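Local coordinates for uncharacterized protein DR_0571 (Deinococcus radiodurans R1, PDB 3C4N), which probably acts as an FAD-dependent oxidoreductase of the ETF-QO/FixC family and binds ADP where such enzymes hold the adenine half of the cofactor, at residues A195-G200 with Q242-H247; G226-A231 with P368-L373. One frame throughout, in Å; residues are numbered along the deposited sequence.

Contact 1. Residues A195-G200 with Q242-H247; sequences AELVPG and QGLGLH. With ADP (adenosine-5'-diphosphate), chain C.
Leu-197 of strand 194-198 meets Gly-243 and Leu-244 at the C-terminal end of helix 236-244, while two residues earlier the same strand reads the adenine of ADP. At Ala-195 the backbone does the binding: its N donates to ADP N1 over 2.8 Å, nearly straight at 174°, and its O accepts from ADP N6 at 3.1 Å. Ala-195 CB lies 3.6 Å from ADP N1. Glu-196 adds little across the contact; its carboxylate makes a long, weak ion pair with Arg-203 of the adjoining strand 201-205. Leu-197 directs its side chain at the helix. Its chi1 of -64° sets CG anti to the carbonyl carbon, and from there CD1 meets Leu-244 CD1 at 3.9 Å; the two leucine side chains cross at about a right angle. Its backbone comes close too: Leu-197 O and Gly-243 O, both acceptors, stand 3.3 Å apart without bonding. Gly-243, with no side chain, lets the strand's carbonyl come this near the helix backbone. Val-198 points away from the helix, and its side chain touches Arg-203, leaving its backbone beside the other branch of Leu-244. At Pro-199 that branch, Leu-244 CD2, lies 4.1 Å from the ring nitrogen of Pro-199. Strand and helix end are thus joined by leucine packing and van der Waals contact with the backbone, without hydrogen bonds between them, whereas the paired N-H and C=O of Ala-195 match the N1 and N6 edge of adenine, consistent with selection for adenine in FAD.

Contact 2. Residues G226-A231 with P368-L373; sequences GVIIVA and PGLHLL. With ADP (adenosine-5'-diphosphate), chain C.
Val-230 of strand 227-230 packs against Leu-372 and Leu-370 of strand 370-374, its parallel neighbour in the sheet. Its CB sits 3.4 Å from His-371 O, the carbonyl that also takes the Val-230 N-H. From there the side chain forks: CG1, anti to the backbone N (chi1 174°), reaches Leu-372 CD1 at 3.7 Å, while CG2 turns to Leu-370 CD1 at 4.2 Å. Leu-370 CD1 also touches Ile-228 CG2 at 3.8 Å, and this face is covered by helix 236-244. On the face of Ile-229 and His-371, helices 46-58 and 379-398 pack instead. There Val-227 CG1 lies at the edge of the imidazole, 3.9 Å from His-371 ND1, which is buried with no partner in the model.

Four backbone bonds join the strands, in parallel register: Ile-228 N to Gly-369 O, His-371 N to Ile-228 O, Val-230 N to His-371 O, and Leu-373 N to Val-230 O. The last is the least straight, at 156°, with its donor above the carbonyl plane. Gly-369, at positive phi, opens the pairing. It ends at Val-230 O, and Ala-231, just past the strand, has its O 3.5 Å from ADP C5'. Near-straight bonds, save the last, and mostly apolar faces, His-371 ND1 excepted, hold a buried part of the Rossmann-type sheet, bringing the turn after strand 227-230 to the nucleotide.

Contacts 1 and 2, with centres 11 Å apart, share one layer of apolar side chains between helix 236-244 and the parallel pair of strands 227-230 and 370-374. Leu-197 of contact 1 bridges them: its CD2 is 3.6 Å from Ile-228 CG2, and its CD1 is 3.9 Å from Val-230 CG2. Leu-370 of contact 2 meets the helix end in turn, its CD2 lying 3.4 Å from Leu-244 CD1. The chain runs from strand 227-230 into helix 236-244, whose last turn forms one side of contact 1 and whose side chains cover the Val-230 and Leu-370 face of contact 2. Each contact also reaches ADP, contact 1 at the adenine and contact 2 beside C5', while Met-47 N and Thr-79 OG1 supply further hydrogen bonds.

Contact 1. Residues A195-G200 with Q242-H247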
ATOM      1  N   ALA A 195     -15.712  -0.853  -0.667  1.00 20.66           N
ATOM      2  CA  ALA A 195     -16.299   0.330  -1.248  1.00 17.48           C
ATOM      3  C   ALA A 195     -17.760   0.033  -1.603  1.00 24.31           C
ATOM      4  O   ALA A 195     -18.099  -1.074  -2.030  1.00 25.78           O
ATOM      5  CB  ALA A 195     -15.509   0.743  -2.487  1.00 10.63           C
ATOM      6  N   GLU A 196     -18.609   1.038  -1.406  1.00 28.50           N
ATOM      7  CA  GLU A 196     -20.034   0.967  -1.694  1.00 22.10           C
ATOM      8  C   GLU A 196     -20.337   2.202  -2.533  1.00 23.28           C
ATOM      9  O   GLU A 196     -20.000   3.319  -2.132  1.00 19.75           O
ATOM     10  CB  GLU A 196     -20.827   1.037  -0.400  1.00 28.34           C
ATOM     11  CG  GLU A 196     -22.323   1.088  -0.595  1.00 35.85           C
ATOM     12  CD  GLU A 196     -23.048   1.573   0.641  1.00 36.24           C
ATOM     13  OE1 GLU A 196     -22.642   1.184   1.757  1.00 41.74           O
ATOM     14  OE2 GLU A 196     -24.028   2.336   0.499  1.00 44.98           O
ATOM     15  N   LEU A 197     -20.971   2.011  -3.687  1.00 21.08           N
ATOM     16  CA  LEU A 197     -21.281   3.134  -4.561  1.00 25.95           C
ATOM     17  C   LEU A 197     -22.497   3.942  -4.117  1.00 26.88           C
ATOM     18  O   LEU A 197     -23.569   3.398  -3.875  1.00 29.35           O
ATOM     19  CB  LEU A 197     -21.492   2.651  -6.003  1.00 23.96           C
ATOM     20  CG  LEU A 197     -20.315   2.009  -6.743  1.00 15.80           C
ATOM     21  CD1 LEU A 197     -20.794   1.553  -8.107  1.00 29.19           C
ATOM     22  CD2 LEU A 197     -19.169   2.987  -6.899  1.00 17.03           C
ATOM     23  N   VAL A 198     -22.316   5.249  -4.000  1.00 23.95           N
ATOM     24  CA  VAL A 198     -23.411   6.118  -3.617  1.00 22.92           C
ATOM     25  C   VAL A 198     -23.509   7.227  -4.657  1.00 31.14           C
ATOM     26  O   VAL A 198     -22.544   7.529  -5.364  1.00 33.25           O
ATOM     27  CB  VAL A 198     -23.194   6.757  -2.209  1.00 23.06           C
ATOM     28  CG1 VAL A 198     -23.196   5.681  -1.147  1.00 14.18           C
ATOM     29  CG2 VAL A 198     -21.885   7.548  -2.177  1.00 18.28           C
ATOM     30  N   PRO A 199     -24.684   7.848  -4.772  1.00 28.97           N
ATOM     31  CA  PRO A 199     -24.834   8.919  -5.754  1.00 28.65           C
ATOM     32  C   PRO A 199     -23.788   9.997  -5.537  1.00 28.80           C
ATOM     33  O   PRO A 199     -23.769  10.658  -4.497  1.00 30.79           O
ATOM     34  CB  PRO A 199     -26.256   9.412  -5.507  1.00 31.06           C
ATOM     35  CG  PRO A 199     -26.462   9.122  -4.038  1.00 32.69           C
ATOM     36  CD  PRO A 199     -25.883   7.736  -3.930  1.00 31.53           C
ATOM     37  N   GLY A 200     -22.890  10.139  -6.510  1.00 34.06           N
ATOM     38  CA  GLY A 200     -21.849  11.159  -6.428  1.00 33.14           C
ATOM     39  C   GLY A 200     -20.456  10.716  -5.999  1.00 37.52           C
ATOM     40  O   GLY A 200     -19.447  11.242  -6.483  1.00 33.97           O
ATOM     41  N   GLN A 242     -26.629  -3.092  -6.542  1.00 25.67           N
ATOM     42  CA  GLN A 242     -27.104  -2.807  -5.204  1.00 32.06           C
ATOM     43  C   GLN A 242     -26.788  -1.384  -4.752  1.00 37.92           C
ATOM     44  O   GLN A 242     -27.394  -0.877  -3.808  1.00 43.47           O
ATOM     45  CB  GLN A 242     -26.522  -3.832  -4.225  1.00 35.84           C
ATOM     46  CG  GLN A 242     -26.689  -5.290  -4.702  1.00 42.61           C
ATOM     47  CD  GLN A 242     -25.984  -6.310  -3.804  1.00 40.98           C
ATOM     48  OE1 GLN A 242     -25.714  -7.444  -4.219  1.00 31.71           O
ATOM     49  NE2 GLN A 242     -25.688  -5.911  -2.571  1.00 35.97           N
ATOM     50  N   GLY A 243     -25.858  -0.730  -5.443  1.00 35.14           N
ATOM     51  CA  GLY A 243     -25.484   0.624  -5.073  1.00 27.55           C
ATOM     52  C   GLY A 243     -26.170   1.731  -5.851  1.00 32.22           C
ATOM     53  O   GLY A 243     -26.505   2.773  -5.284  1.00 32.69           O
ATOM     54  N   LEU A 244     -26.389   1.509  -7.144  1.00 29.91           N
ATOM     55  CA  LEU A 244     -27.011   2.515  -8.003  1.00 32.77           C
ATOM     56  C   LEU A 244     -28.192   2.008  -8.843  1.00 32.27           C
ATOM     57  O   LEU A 244     -28.681   2.726  -9.713  1.00 35.81           O
ATOM     58  CB  LEU A 244     -25.944   3.115  -8.936  1.00 28.42           C
ATOM     59  CG  LEU A 244     -24.823   3.933  -8.279  1.00 24.32           C
ATOM     60  CD1 LEU A 244     -23.608   4.035  -9.193  1.00 25.36           C
ATOM     61  CD2 LEU A 244     -25.352   5.307  -7.937  1.00 19.34           C
ATOM     62  N   GLY A 245     -28.645   0.782  -8.597  1.00 31.21           N
ATOM     63  CA  GLY A 245     -29.762   0.254  -9.363  1.00 23.98           C
ATOM     64  C   GLY A 245     -29.482   0.112 -10.853  1.00 26.04           C
ATOM     65  O   GLY A 245     -30.403   0.082 -11.669  1.00 28.35           O
ATOM     66  N   LEU A 246     -28.207   0.017 -11.207  1.00 22.52           N
ATOM     67  CA  LEU A 246     -27.799  -0.128 -12.597  1.00 23.06           C
ATOM     68  C   LEU A 246     -27.743  -1.597 -13.010  1.00 28.19           C
ATOM     69  O   LEU A 246     -26.854  -2.349 -12.583  1.00 18.57           O
ATOM     70  CB  LEU A 246     -26.430   0.522 -12.807  1.00 30.25           C
ATOM     71  CG  LEU A 246     -26.336   2.002 -12.405  1.00 32.55           C
ATOM     72  CD1 LEU A 246     -24.930   2.516 -12.639  1.00 24.90           C
ATOM     73  CD2 LEU A 246     -27.340   2.811 -13.208  1.00 33.64           C
ATOM     74  N   HIS A 247     -28.697  -1.994 -13.850  1.00 24.92           N
ATOM     75  CA  HIS A 247     -28.797  -3.369 -14.332  1.00 25.04           C
ATOM     76  C   HIS A 247     -27.844  -3.681 -15.486  1.00 25.83           C
ATOM     77  O   HIS A 247     -27.606  -2.839 -16.347  1.00 21.23           O
ATOM     78  CB  HIS A 247     -30.231  -3.647 -14.788  1.00 26.04           C
ATOM     79  CG  HIS A 247     -31.265  -3.288 -13.770  1.00 29.44           C
ATOM     80  ND1 HIS A 247     -31.312  -3.868 -12.523  1.00 28.37           N
ATOM     81  CD2 HIS A 247     -32.287  -2.401 -13.814  1.00 33.56           C
ATOM     82  CE1 HIS A 247     -32.320  -3.354 -11.840  1.00 37.26           C
ATOM     83  NE2 HIS A 247     -32.926  -2.463 -12.600  1.00 40.41           N
TER
HETATM   84  PB  ADP C 411     -10.029  -8.880 -11.790  1.00 25.71           P
HETATM   85  O1B ADP C 411     -11.048  -8.440 -12.743  1.00 19.79           O
HETATM   86  O2B ADP C 411      -8.657  -8.087 -12.013  1.00 30.48           O
HETATM   87  O3B ADP C 411      -9.760 -10.465 -11.946  1.00 33.15           O
HETATM   88  PA  ADP C 411     -10.113  -9.606  -9.244  1.00 19.51           P
HETATM   89  O1A ADP C 411     -11.270 -10.478  -8.967  1.00 20.72           O
HETATM   90  O2A ADP C 411      -8.865 -10.524  -9.715  1.00 16.15           O
HETATM   91  O3A ADP C 411     -10.484  -8.498 -10.343  1.00 33.91           O
HETATM   92  O5' ADP C 411      -9.731  -8.637  -8.029  1.00 23.42           O
HETATM   93  C5' ADP C 411     -10.466  -7.462  -8.174  1.00  1.38           C
HETATM   94  C4' ADP C 411     -10.552  -6.727  -6.863  1.00 21.87           C
HETATM   95  O4' ADP C 411     -11.664  -5.930  -6.376  1.00 20.34           O
HETATM   96  C3' ADP C 411     -10.450  -7.943  -5.996  1.00 23.76           C
HETATM   97  O3' ADP C 411      -9.080  -8.316  -5.839  1.00 29.30           O
HETATM   98  C2' ADP C 411     -11.136  -7.553  -4.685  1.00 19.30           C
HETATM   99  O2' ADP C 411     -10.226  -7.707  -3.583  1.00 34.85           O
HETATM  100  C1' ADP C 411     -11.583  -6.085  -4.935  1.00 19.31           C
HETATM  101  N9  ADP C 411     -12.918  -5.780  -4.534  1.00 21.28           N
HETATM  102  C8  ADP C 411     -14.040  -6.570  -4.832  1.00 28.02           C
HETATM  103  N7  ADP C 411     -15.112  -6.024  -4.285  1.00 21.84           N
HETATM  104  C5  ADP C 411     -14.757  -4.867  -3.664  1.00 19.81           C
HETATM  105  C6  ADP C 411     -15.447  -3.806  -3.023  1.00 18.33           C
HETATM  106  N6  ADP C 411     -16.842  -3.653  -3.179  1.00 15.62           N
HETATM  107  N1  ADP C 411     -14.735  -2.791  -2.484  1.00 18.42           N
HETATM  108  C2  ADP C 411     -13.406  -2.748  -2.571  1.00 16.54           C
HETATM  109  N3  ADP C 411     -12.729  -3.644  -3.190  1.00 19.53           N
HETATM  110  C4  ADP C 411     -13.352  -4.711  -3.838  1.00 18.48           C

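Contact 2. Residues G226-A231 with P368-L373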
ATOM      1  N   GLY A 226     -14.940  12.435  -9.137  1.00 25.83           N
ATOM      2  CA  GLY A 226     -15.431  12.853 -10.443  1.00 25.24           C
ATOM      3  C   GLY A 226     -15.578  11.659 -11.369  1.00 30.85           C
ATOM      4  O   GLY A 226     -16.438  11.639 -12.252  1.00 31.70           O
ATOM      5  N   VAL A 227     -14.724  10.661 -11.166  1.00 20.93           N
ATOM      6  CA  VAL A 227     -14.762   9.459 -11.977  1.00 23.77           C
ATOM      7  C   VAL A 227     -14.546   8.240 -11.097  1.00 24.64           C
ATOM      8  O   VAL A 227     -13.639   8.224 -10.266  1.00 28.65           O
ATOM      9  CB  VAL A 227     -13.669   9.465 -13.082  1.00 31.22           C
ATOM     10  CG1 VAL A 227     -13.853   8.254 -13.988  1.00 30.45           C
ATOM     11  CG2 VAL A 227     -13.748  10.748 -13.907  1.00 19.73           C
ATOM     12  N   ILE A 228     -15.390   7.227 -11.286  1.00 26.41           N
ATOM     13  CA  ILE A 228     -15.326   5.983 -10.522  1.00 19.10           C
ATOM     14  C   ILE A 228     -15.213   4.765 -11.439  1.00 17.65           C
ATOM     15  O   ILE A 228     -16.122   4.475 -12.224  1.00 11.70           O
ATOM     16  CB  ILE A 228     -16.589   5.796  -9.655  1.00 21.07           C
ATOM     17  CG1 ILE A 228     -16.678   6.919  -8.617  1.00 19.03           C
ATOM     18  CG2 ILE A 228     -16.576   4.417  -9.011  1.00 12.58           C
ATOM     19  CD1 ILE A 228     -17.952   6.909  -7.795  1.00 20.44           C
ATOM     20  N   ILE A 229     -14.093   4.057 -11.325  1.00 16.54           N
ATOM     21  CA  ILE A 229     -13.849   2.857 -12.113  1.00 13.35           C
ATOM     22  C   ILE A 229     -14.106   1.628 -11.244  1.00 13.14           C
ATOM     23  O   ILE A 229     -13.431   1.411 -10.238  1.00 14.06           O
ATOM     24  CB  ILE A 229     -12.398   2.828 -12.632  1.00 10.45           C
ATOM     25  CG1 ILE A 229     -12.167   4.034 -13.541  1.00  9.22           C
ATOM     26  CG2 ILE A 229     -12.122   1.530 -13.367  1.00  6.69           C
ATOM     27  CD1 ILE A 229     -10.773   4.126 -14.072  1.00 16.43           C
ATOM     28  N   VAL A 230     -15.106   0.845 -11.643  1.00 17.98           N
ATOM     29  CA  VAL A 230     -15.503  -0.371 -10.941  1.00  4.15           C
ATOM     30  C   VAL A 230     -14.755  -1.583 -11.481  1.00  9.14           C
ATOM     31  O   VAL A 230     -15.179  -2.216 -12.449  1.00  7.83           O
ATOM     32  CB  VAL A 230     -17.022  -0.618 -11.089  1.00  9.67           C
ATOM     33  CG1 VAL A 230     -17.409  -1.941 -10.481  1.00  5.62           C
ATOM     34  CG2 VAL A 230     -17.796   0.500 -10.437  1.00  7.28           C
ATOM     35  N   ALA A 231     -13.636  -1.895 -10.830  1.00 15.25           N
ATOM     36  CA  ALA A 231     -12.781  -3.027 -11.193  1.00 16.52           C
ATOM     37  C   ALA A 231     -12.850  -4.083 -10.096  1.00 11.96           C
ATOM     38  O   ALA A 231     -11.823  -4.619  -9.697  1.00 11.82           O
ATOM     39  CB  ALA A 231     -11.349  -2.559 -11.357  1.00  7.73           C
ATOM     40  N   PRO A 368     -22.728   8.750 -16.292  1.00 29.49           N
ATOM     41  CA  PRO A 368     -21.700   9.785 -16.324  1.00 28.92           C
ATOM     42  C   PRO A 368     -20.608   9.570 -15.275  1.00 25.31           C
ATOM     43  O   PRO A 368     -20.887   9.520 -14.078  1.00 20.49           O
ATOM     44  CB  PRO A 368     -22.508  11.057 -16.097  1.00 32.37           C
ATOM     45  CG  PRO A 368     -23.782  10.756 -16.853  1.00 28.54           C
ATOM     46  CD  PRO A 368     -24.078   9.339 -16.388  1.00 29.72           C
ATOM     47  N   GLY A 369     -19.371   9.425 -15.746  1.00 20.46           N
ATOM     48  CA  GLY A 369     -18.240   9.231 -14.857  1.00 22.16           C
ATOM     49  C   GLY A 369     -18.130   7.869 -14.190  1.00 24.81           C
ATOM     50  O   GLY A 369     -17.208   7.640 -13.406  1.00 21.68           O
ATOM     51  N   LEU A 370     -19.063   6.970 -14.501  1.00 20.10           N
ATOM     52  CA  LEU A 370     -19.071   5.629 -13.923  1.00 24.38           C
ATOM     53  C   LEU A 370     -18.720   4.541 -14.945  1.00 24.53           C
ATOM     54  O   LEU A 370     -19.459   4.331 -15.911  1.00 25.15           O
ATOM     55  CB  LEU A 370     -20.441   5.321 -13.314  1.00 12.70           C
ATOM     56  CG  LEU A 370     -20.513   4.010 -12.538  1.00 15.79           C
ATOM     57  CD1 LEU A 370     -19.633   4.132 -11.292  1.00 19.00           C
ATOM     58  CD2 LEU A 370     -21.942   3.716 -12.134  1.00 20.35           C
ATOM     59  N   HIS A 371     -17.599   3.854 -14.724  1.00 21.92           N
ATOM     60  CA  HIS A 371     -17.151   2.793 -15.627  1.00 17.04           C
ATOM     61  C   HIS A 371     -17.072   1.430 -14.974  1.00 13.54           C
ATOM     62  O   HIS A 371     -16.639   1.305 -13.829  1.00 18.06           O
ATOM     63  CB  HIS A 371     -15.774   3.112 -16.206  1.00  9.44           C
ATOM     64  CG  HIS A 371     -15.734   4.392 -16.973  1.00 14.31           C
ATOM     65  ND1 HIS A 371     -15.471   5.605 -16.377  1.00 18.25           N
ATOM     66  CD2 HIS A 371     -15.986   4.657 -18.275  1.00 18.59           C
ATOM     67  CE1 HIS A 371     -15.563   6.565 -17.279  1.00 13.80           C
ATOM     68  NE2 HIS A 371     -15.875   6.018 -18.440  1.00 19.92           N
ATOM     69  N   LEU A 372     -17.488   0.408 -15.713  1.00 10.84           N
ATOM     70  CA  LEU A 372     -17.426  -0.961 -15.223  1.00 15.32           C
ATOM     71  C   LEU A 372     -16.372  -1.718 -16.038  1.00 13.89           C
ATOM     72  O   LEU A 372     -16.552  -1.958 -17.231  1.00 20.10           O
ATOM     73  CB  LEU A 372     -18.797  -1.636 -15.350  1.00 11.24           C
ATOM     74  CG  LEU A 372     -18.850  -3.149 -15.084  1.00 19.69           C
ATOM     75  CD1 LEU A 372     -18.431  -3.460 -13.655  1.00 16.63           C
ATOM     76  CD2 LEU A 372     -20.263  -3.640 -15.334  1.00 21.20           C
ATOM     77  N   LEU A 373     -15.274  -2.078 -15.377  1.00 16.49           N
ATOM     78  CA  LEU A 373     -14.151  -2.788 -15.988  1.00 12.24           C
ATOM     79  C   LEU A 373     -14.274  -4.277 -15.741  1.00 14.37           C
ATOM     80  O   LEU A 373     -14.352  -4.719 -14.598  1.00 20.69           O
ATOM     81  CB  LEU A 373     -12.831  -2.290 -15.382  1.00 15.52           C
ATOM     82  CG  LEU A 373     -11.481  -2.846 -15.865  1.00 10.07           C
ATOM     83  CD1 LEU A 373     -11.412  -2.773 -17.382  1.00 14.48           C
ATOM     84  CD2 LEU A 373     -10.337  -2.042 -15.241  1.00  1.06           C
TER
HETATM   85  PB  ADP C 411     -10.029  -8.880 -11.790  1.00 25.71           P
HETATM   86  O1B ADP C 411     -11.048  -8.440 -12.743  1.00 19.79           O
HETATM   87  O2B ADP C 411      -8.657  -8.087 -12.013  1.00 30.48           O
HETATM   88  O3B ADP C 411      -9.760 -10.465 -11.946  1.00 33.15           O
HETATM   89  PA  ADP C 411     -10.113  -9.606  -9.244  1.00 19.51           P
HETATM   90  O1A ADP C 411     -11.270 -10.478  -8.967  1.00 20.72           O
HETATM   91  O2A ADP C 411      -8.865 -10.524  -9.715  1.00 16.15           O
HETATM   92  O3A ADP C 411     -10.484  -8.498 -10.343  1.00 33.91           O
HETATM   93  O5' ADP C 411      -9.731  -8.637  -8.029  1.00 23.42           O
HETATM   94  C5' ADP C 411     -10.466  -7.462  -8.174  1.00  1.38           C
HETATM   95  C4' ADP C 411     -10.552  -6.727  -6.863  1.00 21.87           C
HETATM   96  O4' ADP C 411     -11.664  -5.930  -6.376  1.00 20.34           O
HETATM   97  C3' ADP C 411     -10.450  -7.943  -5.996  1.00 23.76           C
HETATM   98  O3' ADP C 411      -9.080  -8.316  -5.839  1.00 29.30           O
HETATM   99  C2' ADP C 411     -11.136  -7.553  -4.685  1.00 19.30           C
HETATM  100  O2' ADP C 411     -10.226  -7.707  -3.583  1.00 34.85           O
HETATM  101  C1' ADP C 411     -11.583  -6.085  -4.935  1.00 19.31           C
HETATM  102  N9  ADP C 411     -12.918  -5.780  -4.534  1.00 21.28           N
HETATM  103  C8  ADP C 411     -14.040  -6.570  -4.832  1.00 28.02           C
HETATM  104  N7  ADP C 411     -15.112  -6.024  -4.285  1.00 21.84           N
HETATM  105  C5  ADP C 411     -14.757  -4.867  -3.664  1.00 19.81           C
HETATM  106  C6  ADP C 411     -15.447  -3.806  -3.023  1.00 18.33           C
HETATM  107  N6  ADP C 411     -16.842  -3.653  -3.179  1.00 15.62           N
HETATM  108  N1  ADP C 411     -14.735  -2.791  -2.484  1.00 18.42           N
HETATM  109  C2  ADP C 411     -13.406  -2.748  -2.571  1.00 16.54           C
HETATM  110  N3  ADP C 411     -12.729  -3.644  -3.190  1.00 19.53           N
HETATM  111  C4  ADP C 411     -13.352  -4.711  -3.838  1.00 18.48           C